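Local coordinates for protein LacI family sugar-binding transcriptional regulator (Enterococcus faecalis V583, PDB 4RK0) that binds ribose in the cleft of its sugar-binding domain and probably regulates transcription as a DNA-binding member of the LacI family, at residues A[11-16]-A[65-70]. Numbering follows the deposited sequence.
Sequences GVIVPD and DGFVIA
Phe67 brings the CD1-CE1 side of its ring obliquely against the backbone of Gly11, CD1 lying 3.7 Å from Gly11 O and 3.8 Å from Gly11 CA. Phe67 CG lies anti to the carbonyl carbon and beside the backbone N (chi1 -81°), which brings CD1 up to Gly11. The ring thus sits on the face of the sheet where Gly11 has no side chain. On the same face, Ile13 CG1 comes 4.5 Å from the same CD1 of Phe67, a loose contact.

The backbones run parallel, their short axes 13° apart, with Gly11, Val12 and Ile13 in register with Phe67, Val68 and Ile69. Val68 is gripped on both its backbone polar atoms: its N donates to Gly11 O, and its O accepts from Ile13 N at 2.9 Å, with a nearly straight N-H...O angle of 168°. Gly11 N to Gly66 O and Ala70 N to Ile13 O extend the pairing at the two ends.

Val12 and Val68 share the opposite face, where Val12 CG2 meets Val68 CB at 4.3 Å. Beyond the last bridge, Ala70 turns its CB towards the partner segment, 3.4 Å from Ile13 O and 4.1 Å from Val14 CG1, while Pro15 CD rests near Ala70 O.

Strands 39-44 and 90-93 flank the pair, and Leu83 of helix 76-86 packs on Phe67 and Ile69. The side chain of Pro15 lies about 6 Å from the bound ribose, and Asp16 OD1 accepts a hydrogen bond from the backbone N of the pocket residue Asn19. Central parallel strands in 2-1-3-4-5 order, with loops at their C-terminal ends facing the sugar, are characteristic of the N-terminal alpha/beta subdomain of the periplasmic binding protein-like fold in LacI regulators.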
loop_
_atom_site.group_PDB
_atom_site.type_symbol
_atom_site.label_atom_id
_atom_site.label_comp_id
_atom_site.label_asym_id
_atom_site.label_seq_id
_atom_site.Cartn_x
_atom_site.Cartn_y
_atom_site.Cartn_z
ATOM N N GLY A 11 -0.850 2.509 -19.902
ATOM C CA GLY A 11 -1.047 1.255 -19.137
ATOM C C GLY A 11 0.117 0.955 -18.216
ATOM O O GLY A 11 1.241 1.064 -18.627
ATOM N N VAL A 12 -0.155 0.624 -16.949
ATOM C CA VAL A 12 0.902 0.392 -15.992
ATOM C C VAL A 12 0.730 -0.992 -15.406
ATOM O O VAL A 12 -0.308 -1.273 -14.828
ATOM C CB VAL A 12 0.829 1.400 -14.839
ATOM C CG1 VAL A 12 1.926 1.071 -13.822
ATOM C CG2 VAL A 12 0.979 2.820 -15.393
ATOM N N ILE A 13 1.731 -1.841 -15.624
ATOM C CA ILE A 13 1.695 -3.230 -15.245
ATOM C C ILE A 13 2.708 -3.452 -14.133
ATOM O O ILE A 13 3.915 -3.396 -14.346
ATOM C CB ILE A 13 2.086 -4.168 -16.428
ATOM C CG1 ILE A 13 1.388 -3.773 -17.729
ATOM C CG2 ILE A 13 1.861 -5.620 -16.045
ATOM C CD1 ILE A 13 -0.109 -3.767 -17.693
ATOM N N VAL A 14 2.213 -3.710 -12.924
ATOM C CA VAL A 14 3.104 -3.978 -11.797
ATOM C C VAL A 14 2.737 -5.324 -11.155
ATOM O O VAL A 14 1.636 -5.808 -11.368
ATOM C CB VAL A 14 3.005 -2.868 -10.736
ATOM C CG1 VAL A 14 3.494 -1.560 -11.329
ATOM C CG2 VAL A 14 1.588 -2.727 -10.260
ATOM N N PRO A 15 3.649 -5.898 -10.371
ATOM C CA PRO A 15 3.406 -7.171 -9.719
ATOM C C PRO A 15 2.247 -7.137 -8.750
ATOM O O PRO A 15 1.499 -8.100 -8.696
ATOM C CB PRO A 15 4.727 -7.454 -8.997
ATOM C CG PRO A 15 5.756 -6.742 -9.805
ATOM C CD PRO A 15 5.059 -5.485 -10.258
ATOM N N ASP A 16 2.125 -6.055 -7.977
ATOM C CA ASP A 16 1.049 -5.895 -7.016
ATOM C C ASP A 16 0.941 -4.432 -6.594
ATOM O O ASP A 16 1.803 -3.627 -6.923
ATOM C CB ASP A 16 1.242 -6.804 -5.808
ATOM C CG ASP A 16 2.346 -6.332 -4.898
ATOM O OD1 ASP A 16 2.300 -5.160 -4.451
ATOM O OD2 ASP A 16 3.271 -7.116 -4.651
ATOM N N ASP A 65 -1.718 4.732 -25.528
ATOM C CA ASP A 65 -0.641 5.569 -25.987
ATOM C C ASP A 65 0.710 5.076 -25.508
ATOM O O ASP A 65 1.731 5.336 -26.141
ATOM C CB ASP A 65 -0.904 7.013 -25.566
ATOM C CG ASP A 65 -2.179 7.550 -26.169
ATOM O OD1 ASP A 65 -2.381 7.367 -27.387
ATOM O OD2 ASP A 65 -2.998 8.122 -25.427
ATOM N N GLY A 66 0.745 4.321 -24.410
ATOM C CA GLY A 66 2.031 3.795 -23.960
ATOM C C GLY A 66 1.898 2.906 -22.728
ATOM O O GLY A 66 0.872 2.942 -22.061
ATOM N N PHE A 67 2.916 2.088 -22.504
ATOM C CA PHE A 67 2.931 1.098 -21.409
ATOM C C PHE A 67 4.162 1.230 -20.530
ATOM O O PHE A 67 5.280 1.320 -21.017
ATOM C CB PHE A 67 2.935 -0.363 -21.943
ATOM C CG PHE A 67 1.582 -0.881 -22.340
ATOM C CD1 PHE A 67 0.673 -1.275 -21.376
ATOM C CD2 PHE A 67 1.222 -1.001 -23.684
ATOM C CE1 PHE A 67 -0.582 -1.764 -21.737
ATOM C CE2 PHE A 67 -0.031 -1.482 -24.047
ATOM C CZ PHE A 67 -0.933 -1.861 -23.074
ATOM N N VAL A 68 3.947 1.200 -19.215
ATOM C CA VAL A 68 5.044 1.005 -18.264
ATOM C C VAL A 68 4.958 -0.462 -17.795
ATOM O O VAL A 68 3.910 -0.855 -17.295
ATOM C CB VAL A 68 4.854 1.907 -17.011
ATOM C CG1 VAL A 68 5.992 1.696 -16.032
ATOM C CG2 VAL A 68 4.753 3.376 -17.418
ATOM N N ILE A 69 6.050 -1.199 -17.919
ATOM C CA ILE A 69 6.086 -2.651 -17.667
ATOM C C ILE A 69 7.115 -2.958 -16.588
ATOM O O ILE A 69 8.308 -2.880 -16.786
ATOM C CB ILE A 69 6.323 -3.503 -18.961
ATOM C CG1 ILE A 69 5.246 -3.172 -20.004
ATOM C CG2 ILE A 69 6.290 -4.990 -18.590
ATOM C CD1 ILE A 69 5.524 -3.636 -21.418
ATOM N N ALA A 70 6.600 -3.283 -15.403
ATOM C CA ALA A 70 7.427 -3.575 -14.271
ATOM C C ALA A 70 7.345 -5.064 -13.874
ATOM O O ALA A 70 7.970 -5.449 -12.896
ATOM C CB ALA A 70 7.000 -2.716 -13.070
#